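Nucleoporin nup120 (PDB 4GQ2) serves as a structural component of the nuclear pore complex, whose nucleoporins can both build the pore and dock transiently associated nuclear transport factors. Local coordinates at residues Leu193-Leu198 with Leu262-Asn267; Asn305-Phe310 with Asp339-Pro344; Val540-Asp545 with Ser671-Ala676; Val618-His623 with Leu699-Thr704; Lys819-Lys824 with Ala847-Lys852. One frame throughout, in Å; residues are numbered along the deposited sequence.

Contact 1 (Leu193-Leu198 with Leu262-Asn267); sequences LTKIIL and LDLSTN
Two successive four-stranded blades of the beta-propeller face each other here, where K195 of strand 193-199 meets the hairpin turn that follows strand 258-263. The lysine ammonium is held by two acceptors of that turn. K195 NZ donates to N267 OD1 at 2.8 Å, in the carbonyl plane and on a lone pair, the C=O...N angle being 131°. A second, weak bond runs from K195 NZ to L264 O at 3.2 Å. With CG anti to the backbone N (chi1 -173°), the chain leaves its strand toward the next blade, and a bend at chi3 (-85°) turns its end into the turn, where K195 CE lies 3.8 Å from L264 CD2. Each blade is an antiparallel sheet of its own, and at this point side chains bridge the two. Q208, on the strand paired with 193-199, accepts from N267 ND2, which probably fixes the rotation of the amide, with its oxygen toward the lysine. A leucine in place of K195 would lack the ammonium, and N267 OD1 and L264 O would probably lose their shared donor. Beside it, L193 and L262 reach toward each other tip to tip, CD2 of L193 lying 4.1 Å from CD2 of L262, beside M252.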
# COMPACT_ATOMS: atom_id res chain seq x y z
N LEU A 193 -46.87 19.03 16.80
CA LEU A 193 -46.07 17.91 17.28
C LEU A 193 -46.95 16.69 17.54
O LEU A 193 -47.92 16.76 18.29
CB LEU A 193 -45.31 18.30 18.55
CG LEU A 193 -44.38 17.29 19.22
CD1 LEU A 193 -43.03 17.22 18.51
CD2 LEU A 193 -44.19 17.63 20.69
N THR A 194 -46.58 15.56 16.94
CA THR A 194 -47.31 14.31 17.11
C THR A 194 -46.46 13.25 17.81
O THR A 194 -45.23 13.25 17.71
CB THR A 194 -47.82 13.76 15.76
OG1 THR A 194 -48.60 12.58 15.99
CG2 THR A 194 -46.67 13.41 14.83
N LYS A 195 -47.12 12.35 18.54
CA LYS A 195 -46.46 11.15 19.03
C LYS A 195 -47.07 9.95 18.33
O LYS A 195 -48.23 9.62 18.54
CB LYS A 195 -46.59 11.02 20.56
CG LYS A 195 -45.77 9.87 21.13
CD LYS A 195 -46.12 9.56 22.58
CE LYS A 195 -45.35 10.44 23.54
NZ LYS A 195 -45.75 10.19 24.95
N ILE A 196 -46.27 9.33 17.46
CA ILE A 196 -46.69 8.11 16.78
C ILE A 196 -46.32 6.90 17.65
O ILE A 196 -45.15 6.71 17.98
CB ILE A 196 -46.04 8.01 15.38
CG1 ILE A 196 -46.43 9.23 14.54
CG2 ILE A 196 -46.45 6.71 14.69
CD1 ILE A 196 -45.57 9.46 13.31
N ILE A 197 -47.33 6.11 18.03
CA ILE A 197 -47.13 4.92 18.85
C ILE A 197 -47.50 3.67 18.05
O ILE A 197 -48.63 3.54 17.57
CB ILE A 197 -47.94 4.94 20.17
CG1 ILE A 197 -47.62 6.19 21.00
CG2 ILE A 197 -47.66 3.69 21.01
CD1 ILE A 197 -48.66 7.28 20.88
N LEU A 198 -46.54 2.76 17.93
CA LEU A 198 -46.70 1.58 17.08
C LEU A 198 -46.87 0.32 17.91
O LEU A 198 -46.34 0.21 19.02
CB LEU A 198 -45.49 1.41 16.16
CG LEU A 198 -44.87 2.65 15.51
CD1 LEU A 198 -43.40 2.40 15.24
CD2 LEU A 198 -45.60 3.06 14.24
N LEU A 262 -41.12 19.05 27.87
CA LEU A 262 -42.35 18.28 27.70
C LEU A 262 -42.27 16.97 28.47
O LEU A 262 -41.34 16.18 28.29
CB LEU A 262 -42.61 17.99 26.22
CG LEU A 262 -44.00 17.45 25.87
CD1 LEU A 262 -44.97 18.60 25.63
CD2 LEU A 262 -43.93 16.55 24.65
N ASP A 263 -43.25 16.73 29.34
CA ASP A 263 -43.29 15.50 30.11
C ASP A 263 -44.02 14.43 29.31
O ASP A 263 -45.23 14.51 29.11
CB ASP A 263 -43.95 15.71 31.47
CG ASP A 263 -43.89 14.48 32.35
OD1 ASP A 263 -42.89 13.74 32.30
OD2 ASP A 263 -44.85 14.26 33.12
N LEU A 264 -43.26 13.43 28.85
CA LEU A 264 -43.78 12.37 27.99
C LEU A 264 -44.68 11.37 28.71
O LEU A 264 -45.45 10.65 28.07
CB LEU A 264 -42.63 11.64 27.30
CG LEU A 264 -41.80 12.44 26.31
CD1 LEU A 264 -40.39 11.86 26.23
CD2 LEU A 264 -42.46 12.46 24.93
N SER A 265 -44.58 11.30 30.04
CA SER A 265 -45.46 10.44 30.82
C SER A 265 -46.90 10.95 30.75
O SER A 265 -47.84 10.16 30.72
CB SER A 265 -45.00 10.34 32.28
OG SER A 265 -44.97 11.61 32.90
N THR A 266 -47.05 12.28 30.70
CA THR A 266 -48.37 12.92 30.70
C THR A 266 -48.67 13.76 29.45
O THR A 266 -49.79 14.26 29.29
CB THR A 266 -48.55 13.80 31.96
OG1 THR A 266 -47.48 14.76 32.04
CG2 THR A 266 -48.54 12.94 33.23
N ASN A 267 -47.68 13.89 28.56
CA ASN A 267 -47.78 14.70 27.33
C ASN A 267 -48.07 16.19 27.54
O ASN A 267 -48.56 16.88 26.62
CB ASN A 267 -48.76 14.10 26.32
CG ASN A 267 -48.22 12.85 25.64
OD1 ASN A 267 -47.09 12.42 25.90
ND2 ASN A 267 -49.02 12.27 24.75

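Contact 2 (Asn305-Phe310 with Asp339-Pro344); sequences NSHGSF and DDEFIP
H307 and E341 join by a histidine-carboxylate hydrogen bond at the surface of the beta-propeller, between the loop that leads into strand 309-317 and the long connection that carries the chain to strand 346-354. H307 NE2 donates to E341 OE2 at 2.7 Å, with the N-H...O angle bent to 137°. The oxygen sits close to the plane of the imidazole; seen from the carboxylate, the donor comes on the anti side and is tilted from that group's plane. The ring and the carboxylate are turned 33° against each other. E341 CG also lies at the ring edge, 3.5 Å from H307 NE2, and H307 CD2 is 3.2 Å from E341 OE2. A leucine in place of H307 would offer no donor and would probably leave the E341 carboxylate without this partner and free to turn.

Behind this pair, the H307 side chain also touches P338 and W345, while H307 O is bonded to Y301 OH. G308 follows at backbone angles where a beta carbon would collide with the carbonyl oxygen of H307. On the other side E341 is the centre of an inverse gamma turn, closed by F342 N bonding to D340 O at 2.8 Å. That same D340 O also accepts from I343 N at 3.1 Å, and one residue earlier D339 OD1 receives D340 N at 2.8 Å.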
# COMPACT_ATOMS: atom_id res chain seq x y z
N ASN A 305 -24.05 38.28 15.45
CA ASN A 305 -23.43 38.86 14.27
C ASN A 305 -22.08 38.19 14.00
O ASN A 305 -21.64 38.13 12.86
CB ASN A 305 -23.24 40.36 14.45
CG ASN A 305 -24.56 41.10 14.61
OD1 ASN A 305 -24.87 41.60 15.69
ND2 ASN A 305 -25.34 41.15 13.54
N SER A 306 -21.45 37.69 15.07
CA SER A 306 -20.12 37.08 14.98
C SER A 306 -20.03 35.70 15.66
O SER A 306 -19.40 35.56 16.71
CB SER A 306 -19.06 38.02 15.56
OG SER A 306 -19.27 38.21 16.94
N HIS A 307 -20.66 34.71 15.04
CA HIS A 307 -20.52 33.28 15.42
C HIS A 307 -21.34 32.81 16.60
O HIS A 307 -21.52 31.60 16.78
CB HIS A 307 -19.05 32.86 15.55
CG HIS A 307 -18.23 33.16 14.32
ND1 HIS A 307 -18.67 32.90 13.07
CD2 HIS A 307 -16.97 33.72 14.18
CE1 HIS A 307 -17.74 33.27 12.18
NE2 HIS A 307 -16.69 33.77 12.85
N GLY A 308 -21.85 33.73 17.40
CA GLY A 308 -22.78 33.38 18.47
C GLY A 308 -22.15 33.07 19.81
O GLY A 308 -21.01 33.44 20.08
N SER A 309 -22.91 32.38 20.65
CA SER A 309 -22.47 31.99 21.99
C SER A 309 -23.27 30.78 22.43
O SER A 309 -24.23 30.38 21.77
CB SER A 309 -22.65 33.15 22.98
OG SER A 309 -23.99 33.61 23.01
N PHE A 310 -22.89 30.19 23.56
CA PHE A 310 -23.52 28.97 24.03
C PHE A 310 -23.93 29.05 25.50
O PHE A 310 -23.25 29.69 26.30
CB PHE A 310 -22.58 27.77 23.84
CG PHE A 310 -22.34 27.40 22.40
CD1 PHE A 310 -21.31 27.99 21.67
CD2 PHE A 310 -23.14 26.45 21.77
CE1 PHE A 310 -21.09 27.64 20.35
CE2 PHE A 310 -22.92 26.09 20.45
CZ PHE A 310 -21.90 26.69 19.74
N ASP A 339 -11.01 31.34 10.83
CA ASP A 339 -9.95 32.04 10.08
C ASP A 339 -10.33 33.34 9.34
O ASP A 339 -10.18 34.43 9.90
CB ASP A 339 -9.27 31.06 9.13
CG ASP A 339 -10.25 30.10 8.51
OD1 ASP A 339 -10.99 30.52 7.59
OD2 ASP A 339 -10.30 28.94 8.96
N ASP A 340 -10.81 33.22 8.11
CA ASP A 340 -10.97 34.39 7.23
C ASP A 340 -12.39 34.97 7.21
O ASP A 340 -13.16 34.73 6.28
CB ASP A 340 -10.50 34.06 5.81
CG ASP A 340 -8.98 34.11 5.67
OD1 ASP A 340 -8.37 35.12 6.09
OD2 ASP A 340 -8.40 33.14 5.14
N GLU A 341 -12.71 35.76 8.23
CA GLU A 341 -14.06 36.30 8.41
C GLU A 341 -14.43 37.50 7.51
O GLU A 341 -14.80 38.57 7.99
CB GLU A 341 -14.34 36.58 9.88
CG GLU A 341 -14.40 35.31 10.73
CD GLU A 341 -13.84 35.51 12.13
OE1 GLU A 341 -13.06 36.46 12.35
OE2 GLU A 341 -14.17 34.70 13.02
N PHE A 342 -14.28 37.29 6.21
CA PHE A 342 -15.00 38.06 5.20
C PHE A 342 -15.71 37.07 4.26
O PHE A 342 -16.42 37.47 3.33
CB PHE A 342 -14.11 39.07 4.45
CG PHE A 342 -12.66 38.67 4.36
CD1 PHE A 342 -12.22 37.80 3.37
CD2 PHE A 342 -11.74 39.18 5.26
CE1 PHE A 342 -10.88 37.44 3.28
CE2 PHE A 342 -10.40 38.83 5.18
CZ PHE A 342 -9.97 37.95 4.19
N ILE A 343 -15.49 35.79 4.53
CA ILE A 343 -16.34 34.69 4.04
C ILE A 343 -17.09 34.09 5.24
O ILE A 343 -16.52 33.98 6.33
CB ILE A 343 -15.56 33.61 3.25
CG1 ILE A 343 -14.32 33.12 4.02
CG2 ILE A 343 -15.16 34.12 1.88
CD1 ILE A 343 -14.53 31.85 4.82
N PRO A 344 -18.36 33.69 5.05
CA PRO A 344 -19.19 33.32 6.20
C PRO A 344 -18.91 31.92 6.75
O PRO A 344 -18.46 31.04 6.02
CB PRO A 344 -20.61 33.40 5.65
CG PRO A 344 -20.47 33.09 4.19
CD PRO A 344 -19.08 33.50 3.77

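Contact 3 (Val540-Asp545 with Ser671-Ala676); sequences VAFIRD and SLFLCA
F542 and F673 form the aromatic part of the contact, one ring coming from strand 539-544 of the large mixed sheet and the other from the first turn of helix 672-703. They approach from opposite directions and meet rim to rim: F542 CE2 is 3.5 Å from F673 CE2, and F542 CZ is 3.7 Å from F673 CZ. The ring centroids are 5.8 Å apart and the planes stand at 76°, yet neither ring lies over the face of the other, so this is no T-shaped stack. F673 has CG anti to the backbone N (chi1 -179°), which extends it from the helix toward the strand.

Further apolar packing encloses the pair. F17 stacks on the F673 ring, V10 and L91 also touch F673, and A8 and V531 lie against F542.

The helix start contributes capping bonds. S671 is the N-cap residue: its OG accepts from L674 N at 2.9 Å with an N-H...O angle of 155°, and the same hydroxyl bonds to S90 O. The helix start is thereby tied to another part of the chain, two residues before F673.

Across the two segments the chemistry is therefore dispersive: two buried ring edges join the propeller-family region to the helical one through apolar rim-to-rim contact, without directional bonding between the segments.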
# COMPACT_ATOMS: atom_id res chain seq x y z
N VAL A 540 -15.92 9.24 7.22
CA VAL A 540 -16.01 9.30 8.68
C VAL A 540 -14.65 9.67 9.22
O VAL A 540 -13.63 9.27 8.67
CB VAL A 540 -16.29 7.93 9.37
CG1 VAL A 540 -17.42 8.05 10.37
CG2 VAL A 540 -16.55 6.82 8.37
N ALA A 541 -14.64 10.37 10.35
CA ALA A 541 -13.39 10.76 10.97
C ALA A 541 -13.54 10.80 12.49
O ALA A 541 -14.66 10.72 13.01
CB ALA A 541 -12.94 12.10 10.43
N PHE A 542 -12.42 10.90 13.19
CA PHE A 542 -12.44 11.21 14.62
C PHE A 542 -11.34 12.17 15.00
O PHE A 542 -10.34 12.29 14.30
CB PHE A 542 -12.36 9.96 15.51
CG PHE A 542 -12.14 8.69 14.77
CD1 PHE A 542 -10.87 8.33 14.33
CD2 PHE A 542 -13.20 7.83 14.53
CE1 PHE A 542 -10.67 7.13 13.65
CE2 PHE A 542 -13.01 6.64 13.85
CZ PHE A 542 -11.74 6.29 13.41
N ILE A 543 -11.56 12.87 16.11
CA ILE A 543 -10.61 13.85 16.61
C ILE A 543 -9.44 13.13 17.27
O ILE A 543 -9.61 12.04 17.83
CB ILE A 543 -11.29 14.85 17.58
CG1 ILE A 543 -12.44 15.57 16.86
CG2 ILE A 543 -10.30 15.87 18.12
CD1 ILE A 543 -13.37 16.33 17.78
N ARG A 544 -8.26 13.73 17.18
CA ARG A 544 -7.06 13.24 17.88
C ARG A 544 -6.09 14.38 18.13
O ARG A 544 -6.11 15.40 17.43
CB ARG A 544 -6.38 12.10 17.10
CG ARG A 544 -5.97 12.43 15.67
CD ARG A 544 -5.19 11.28 15.05
NE ARG A 544 -4.35 11.70 13.92
CZ ARG A 544 -3.18 12.32 14.04
NH1 ARG A 544 -2.69 12.62 15.23
NH2 ARG A 544 -2.50 12.66 12.95
N ASP A 545 -5.25 14.21 19.15
CA ASP A 545 -4.17 15.14 19.45
C ASP A 545 -2.98 14.85 18.55
O ASP A 545 -2.75 13.69 18.19
CB ASP A 545 -3.73 15.01 20.92
CG ASP A 545 -4.73 15.63 21.90
OD1 ASP A 545 -5.64 16.37 21.47
OD2 ASP A 545 -4.60 15.36 23.11
N SER A 671 -11.80 -4.79 15.47
CA SER A 671 -12.68 -4.68 14.31
C SER A 671 -11.83 -4.34 13.09
O SER A 671 -10.73 -3.78 13.23
CB SER A 671 -13.70 -3.57 14.53
OG SER A 671 -13.09 -2.30 14.38
N LEU A 672 -12.33 -4.65 11.91
CA LEU A 672 -11.65 -4.25 10.68
C LEU A 672 -11.49 -2.74 10.62
O LEU A 672 -10.42 -2.23 10.29
CB LEU A 672 -12.38 -4.78 9.45
CG LEU A 672 -12.29 -6.30 9.27
CD1 LEU A 672 -13.28 -6.77 8.21
CD2 LEU A 672 -10.85 -6.76 8.98
N PHE A 673 -12.56 -2.02 10.97
CA PHE A 673 -12.54 -0.56 10.95
C PHE A 673 -11.44 0.02 11.84
O PHE A 673 -10.82 1.04 11.48
CB PHE A 673 -13.91 0.02 11.32
CG PHE A 673 -13.96 1.52 11.29
CD1 PHE A 673 -13.87 2.21 10.09
CD2 PHE A 673 -14.08 2.24 12.47
CE1 PHE A 673 -13.91 3.60 10.07
CE2 PHE A 673 -14.11 3.62 12.45
CZ PHE A 673 -14.03 4.30 11.26
N LEU A 674 -11.19 -0.62 12.98
CA LEU A 674 -10.07 -0.22 13.83
C LEU A 674 -8.73 -0.35 13.11
O LEU A 674 -7.93 0.59 13.10
CB LEU A 674 -10.04 -1.02 15.13
CG LEU A 674 -8.92 -0.42 15.98
CD1 LEU A 674 -9.44 0.46 17.11
CD2 LEU A 674 -7.99 -1.50 16.50
N CYS A 675 -8.49 -1.51 12.51
CA CYS A 675 -7.27 -1.76 11.74
C CYS A 675 -7.08 -0.72 10.64
O CYS A 675 -5.98 -0.19 10.48
CB CYS A 675 -7.28 -3.17 11.14
SG CYS A 675 -7.37 -4.47 12.39
N ALA A 676 -8.15 -0.42 9.91
CA ALA A 676 -8.10 0.59 8.86
C ALA A 676 -7.75 1.97 9.42
O ALA A 676 -6.96 2.70 8.83
CB ALA A 676 -9.42 0.64 8.11

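Contact 4 (Val618-His623 with Leu699-Thr704); sequences VFYDKH and LLSLIT
Y620 and S701 mark the closest backbone approach, with CA atoms 5.6 Å apart, where the segments 618-623 and 699-703 of helices 612-624 and 672-703 cross nearly at right angles (signed crossing angle -101°) with their axes 8.9 Å from each other. The small serine at this point is consistent with so near an approach. S701 turns its hydroxyl into the opposite helix, OG being anti to the backbone N (chi1 166°). There S701 OG lies 3.2 Å from Y620 CB and meets the edge of the neighbouring ring at F619 CD1, 3.4 Å away. This buried hydroxyl is satisfied by L616 O, one turn earlier in helix 612-624, so it serves as a polar link between the helices as well as a packing element.

The crossing lies within the helical domain of the nucleoporin, where the C-terminal end of the long helix 672-703 is laid against helix 612-624. Y620 packs on L702. Its ring slants past the backbone of the second helix, with Y620 CD1 3.5 Å from L702 CA, and then runs on to the side chain, Y620 CE1 being 3.8 Å from L702 CG. Helix 630-641 continues the packing, I633 touching Y620 and L636 touching L702. F619 also packs on I596 and L600 of helix 590-605, and H623 CD2 lies 4.1 Å above one face of the F619 ring, toward its rim.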
# COMPACT_ATOMS: atom_id res chain seq x y z
N VAL A 618 30.73 9.29 1.11
CA VAL A 618 30.21 9.00 -0.22
C VAL A 618 28.80 9.59 -0.32
O VAL A 618 28.47 10.27 -1.29
CB VAL A 618 30.24 7.49 -0.57
CG1 VAL A 618 29.38 7.18 -1.78
CG2 VAL A 618 31.67 7.04 -0.82
N PHE A 619 28.00 9.36 0.73
CA PHE A 619 26.62 9.83 0.78
C PHE A 619 26.53 11.34 0.61
O PHE A 619 25.74 11.84 -0.18
CB PHE A 619 25.94 9.41 2.09
CG PHE A 619 24.49 9.81 2.17
CD1 PHE A 619 24.13 11.10 2.57
CD2 PHE A 619 23.49 8.92 1.84
CE1 PHE A 619 22.80 11.48 2.63
CE2 PHE A 619 22.16 9.28 1.90
CZ PHE A 619 21.81 10.57 2.30
N TYR A 620 27.35 12.06 1.38
CA TYR A 620 27.41 13.51 1.29
C TYR A 620 27.81 13.94 -0.12
O TYR A 620 27.21 14.85 -0.69
CB TYR A 620 28.40 14.06 2.33
CG TYR A 620 28.68 15.54 2.22
CD1 TYR A 620 27.80 16.48 2.76
CD2 TYR A 620 29.83 16.00 1.58
CE1 TYR A 620 28.05 17.84 2.65
CE2 TYR A 620 30.09 17.36 1.47
CZ TYR A 620 29.20 18.27 2.01
OH TYR A 620 29.47 19.62 1.90
N ASP A 621 28.83 13.27 -0.66
CA ASP A 621 29.37 13.59 -1.98
C ASP A 621 28.36 13.43 -3.10
O ASP A 621 28.28 14.28 -3.99
CB ASP A 621 30.61 12.75 -2.28
CG ASP A 621 31.47 13.35 -3.38
OD1 ASP A 621 32.27 14.26 -3.07
OD2 ASP A 621 31.34 12.92 -4.55
N LYS A 622 27.58 12.35 -3.08
CA LYS A 622 26.65 12.11 -4.17
C LYS A 622 25.30 12.81 -4.01
O LYS A 622 24.73 13.27 -5.00
CB LYS A 622 26.48 10.60 -4.46
CG LYS A 622 26.13 9.75 -3.25
CD LYS A 622 26.14 8.26 -3.59
CE LYS A 622 25.69 7.42 -2.40
NZ LYS A 622 25.89 5.96 -2.60
N HIS A 623 24.81 12.92 -2.78
CA HIS A 623 23.43 13.38 -2.53
C HIS A 623 23.25 14.72 -1.90
O HIS A 623 22.24 15.39 -2.14
CB HIS A 623 22.66 12.33 -1.74
CG HIS A 623 22.51 11.02 -2.48
ND1 HIS A 623 21.79 10.91 -3.62
CD2 HIS A 623 23.02 9.76 -2.21
CE1 HIS A 623 21.84 9.64 -4.05
NE2 HIS A 623 22.60 8.94 -3.19
N LEU A 699 22.10 15.89 8.04
CA LEU A 699 22.86 16.79 8.89
C LEU A 699 24.17 16.16 9.36
O LEU A 699 25.24 16.75 9.19
CB LEU A 699 22.00 17.22 10.08
CG LEU A 699 22.24 18.58 10.73
CD1 LEU A 699 22.15 19.70 9.71
CD2 LEU A 699 21.23 18.77 11.84
N LEU A 700 24.08 14.95 9.90
CA LEU A 700 25.25 14.18 10.33
C LEU A 700 26.24 13.95 9.19
O LEU A 700 27.45 14.10 9.37
CB LEU A 700 24.82 12.86 10.97
CG LEU A 700 24.71 12.78 12.50
CD1 LEU A 700 24.62 14.14 13.18
CD2 LEU A 700 23.56 11.88 12.92
N SER A 701 25.72 13.61 8.02
CA SER A 701 26.52 13.43 6.81
C SER A 701 27.24 14.70 6.37
O SER A 701 28.37 14.64 5.86
CB SER A 701 25.64 12.91 5.68
OG SER A 701 26.29 13.03 4.43
N LEU A 702 26.59 15.85 6.52
CA LEU A 702 27.21 17.14 6.18
C LEU A 702 28.38 17.44 7.13
O LEU A 702 29.48 17.74 6.68
CB LEU A 702 26.16 18.26 6.26
CG LEU A 702 26.54 19.64 5.68
CD1 LEU A 702 25.30 20.34 5.17
CD2 LEU A 702 27.27 20.52 6.68
N ILE A 703 28.10 17.34 8.42
CA ILE A 703 29.04 17.64 9.50
C ILE A 703 30.34 16.84 9.38
O ILE A 703 31.42 17.42 9.46
CB ILE A 703 28.37 17.35 10.87
CG1 ILE A 703 27.27 18.37 11.16
CG2 ILE A 703 29.40 17.32 12.00
CD1 ILE A 703 26.34 17.95 12.28
N THR A 704 30.22 15.53 9.19
CA THR A 704 31.39 14.64 9.21
C THR A 704 32.19 14.71 7.91
O THR A 704 33.19 14.01 7.76
CB THR A 704 31.01 13.17 9.52
OG1 THR A 704 30.15 12.66 8.50
CG2 THR A 704 30.33 13.07 10.89

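Contact 5 (Lys819-Lys824 with Ala847-Lys852); sequences KLFLFK and ALIYLK
F821, near the end of helix 812-822, carries this contact on a single ring that meets three residues of helix 840-852 obliquely. Its CB projects toward that helix, and CG anti to the backbone N (chi1 -172°) carries the ring away from its own helix toward helix 840-852. Along one side, F821 CD1 meets I849 CG1 at 3.9 Å. The next atom, F821 CE1, lies 3.7 Å from K852 CG and equally 3.7 Å from L848 O. At the tip, F821 CZ rests 3.6 Å from L848 CB, the side chains of F821 and L848 crossing at about a right angle. F821 CE2 lies 3.9 Å from L848 CD1. K852 gives its aliphatic part to the ring, while a bend at chi2 carries the chain on and its NZ makes a salt bridge with E910. Y826 adds an edge-to-face contact with F821. One residue beyond F821 the helix ends in a Schellman motif, K824 at positive phi being its C-prime residue and K824 N bonding to F821 O at 2.7 Å. Such apolar packing between nearby helices of one chain is the kind that holds together an alpha-solenoid, in keeping with the HEAT-repeat family of this region.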
# COMPACT_ATOMS: atom_id res chain seq x y z
N LYS A 819 4.78 -13.49 10.32
CA LYS A 819 3.33 -13.58 10.48
C LYS A 819 2.60 -13.57 9.15
O LYS A 819 1.63 -14.33 8.94
CB LYS A 819 2.79 -12.47 11.38
CG LYS A 819 3.04 -12.68 12.86
CD LYS A 819 2.25 -13.87 13.39
CE LYS A 819 2.35 -13.99 14.90
NZ LYS A 819 3.76 -13.98 15.37
N LEU A 820 3.06 -12.72 8.23
CA LEU A 820 2.48 -12.66 6.89
C LEU A 820 2.62 -14.03 6.23
O LEU A 820 1.68 -14.52 5.58
CB LEU A 820 3.15 -11.57 6.04
CG LEU A 820 2.76 -10.11 6.33
CD1 LEU A 820 3.68 -9.14 5.59
CD2 LEU A 820 1.31 -9.85 5.94
N PHE A 821 3.79 -14.64 6.42
CA PHE A 821 4.07 -15.95 5.86
C PHE A 821 3.10 -16.98 6.40
O PHE A 821 2.44 -17.67 5.62
CB PHE A 821 5.52 -16.36 6.13
CG PHE A 821 5.92 -17.62 5.42
CD1 PHE A 821 6.34 -17.57 4.09
CD2 PHE A 821 5.85 -18.86 6.06
CE1 PHE A 821 6.70 -18.73 3.42
CE2 PHE A 821 6.20 -20.02 5.39
CZ PHE A 821 6.63 -19.96 4.06
N LEU A 822 2.98 -17.05 7.73
CA LEU A 822 2.00 -17.93 8.39
C LEU A 822 0.59 -17.77 7.83
O LEU A 822 -0.18 -18.72 7.83
CB LEU A 822 1.99 -17.68 9.90
CG LEU A 822 2.80 -18.54 10.88
CD1 LEU A 822 3.70 -19.59 10.24
CD2 LEU A 822 3.59 -17.63 11.81
N PHE A 823 0.26 -16.56 7.38
CA PHE A 823 -1.07 -16.29 6.80
C PHE A 823 -1.05 -16.39 5.28
O PHE A 823 -2.00 -15.98 4.61
CB PHE A 823 -1.63 -14.95 7.29
CG PHE A 823 -2.30 -15.04 8.63
CD1 PHE A 823 -1.55 -15.14 9.80
CD2 PHE A 823 -3.69 -15.05 8.73
CE1 PHE A 823 -2.16 -15.24 11.04
CE2 PHE A 823 -4.31 -15.16 9.97
CZ PHE A 823 -3.55 -15.25 11.13
N LYS A 824 0.03 -16.96 4.75
CA LYS A 824 0.11 -17.36 3.34
C LYS A 824 0.07 -16.15 2.41
O LYS A 824 -0.36 -16.24 1.26
CB LYS A 824 -0.98 -18.39 2.99
CG LYS A 824 -0.99 -19.58 3.94
CD LYS A 824 -1.92 -20.69 3.48
CE LYS A 824 -1.69 -21.96 4.30
NZ LYS A 824 -2.38 -23.15 3.75
N ALA A 847 14.49 -18.15 2.76
CA ALA A 847 14.46 -19.42 2.05
C ALA A 847 13.04 -19.96 1.86
O ALA A 847 12.68 -20.39 0.76
CB ALA A 847 15.34 -20.43 2.76
N LEU A 848 12.25 -19.95 2.92
CA LEU A 848 10.86 -20.38 2.82
C LEU A 848 10.04 -19.54 1.84
O LEU A 848 9.22 -20.07 1.11
CB LEU A 848 10.18 -20.34 4.19
CG LEU A 848 10.69 -21.23 5.32
CD1 LEU A 848 9.88 -20.87 6.54
CD2 LEU A 848 10.54 -22.71 4.99
N ILE A 849 10.27 -18.22 1.85
CA ILE A 849 9.55 -17.31 0.96
C ILE A 849 9.92 -17.63 -0.50
O ILE A 849 9.04 -17.82 -1.34
CB ILE A 849 9.86 -15.83 1.28
CG1 ILE A 849 9.30 -15.44 2.65
CG2 ILE A 849 9.30 -14.91 0.20
CD1 ILE A 849 10.02 -14.26 3.29
N TYR A 850 11.22 -17.72 -0.78
CA TYR A 850 11.66 -18.10 -2.13
C TYR A 850 11.08 -19.45 -2.51
O TYR A 850 10.67 -19.64 -3.65
CB TYR A 850 13.18 -18.18 -2.23
CG TYR A 850 13.90 -16.86 -2.25
CD1 TYR A 850 13.53 -15.83 -3.12
CD2 TYR A 850 15.01 -16.66 -1.44
CE1 TYR A 850 14.22 -14.63 -3.15
CE2 TYR A 850 15.70 -15.48 -1.45
CZ TYR A 850 15.31 -14.47 -2.30
OH TYR A 850 16.03 -13.30 -2.27
N LEU A 851 11.05 -20.39 -1.56
CA LEU A 851 10.54 -21.72 -1.83
C LEU A 851 9.11 -21.62 -2.31
O LEU A 851 8.75 -22.18 -3.35
CB LEU A 851 10.63 -22.62 -0.60
CG LEU A 851 11.32 -23.98 -0.72
CD1 LEU A 851 10.80 -24.92 0.36
CD2 LEU A 851 11.17 -24.60 -2.10
N LYS A 852 8.31 -20.85 -1.58
CA LYS A 852 6.90 -20.64 -1.92
C LYS A 852 6.69 -19.86 -3.23
O LYS A 852 5.63 -19.93 -3.84
CB LYS A 852 6.15 -19.96 -0.77
CG LYS A 852 5.96 -20.83 0.46
CD LYS A 852 4.95 -21.95 0.20
CE LYS A 852 4.85 -22.89 1.40
NZ LYS A 852 4.13 -24.14 1.04

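In the fold
From the N terminus, contact 1 comes first, closing a loop of 63 residues between two blades of the propeller. Contact 2 follows in series, about 37 Å away between centres, and fastens the connection leading from a later blade into the large mixed sheet. Contact 3 bridges 125 residues, bringing a strand of that sheet to the start of helix 672-703. Contact 4 crosses it: its first segment lies within the loop of contact 3 and its second, at the far end of the same helix, lies beyond it, with the two centres about 40 Å apart. Contact 5 closes a short loop in the HEAT-repeat region, after all others.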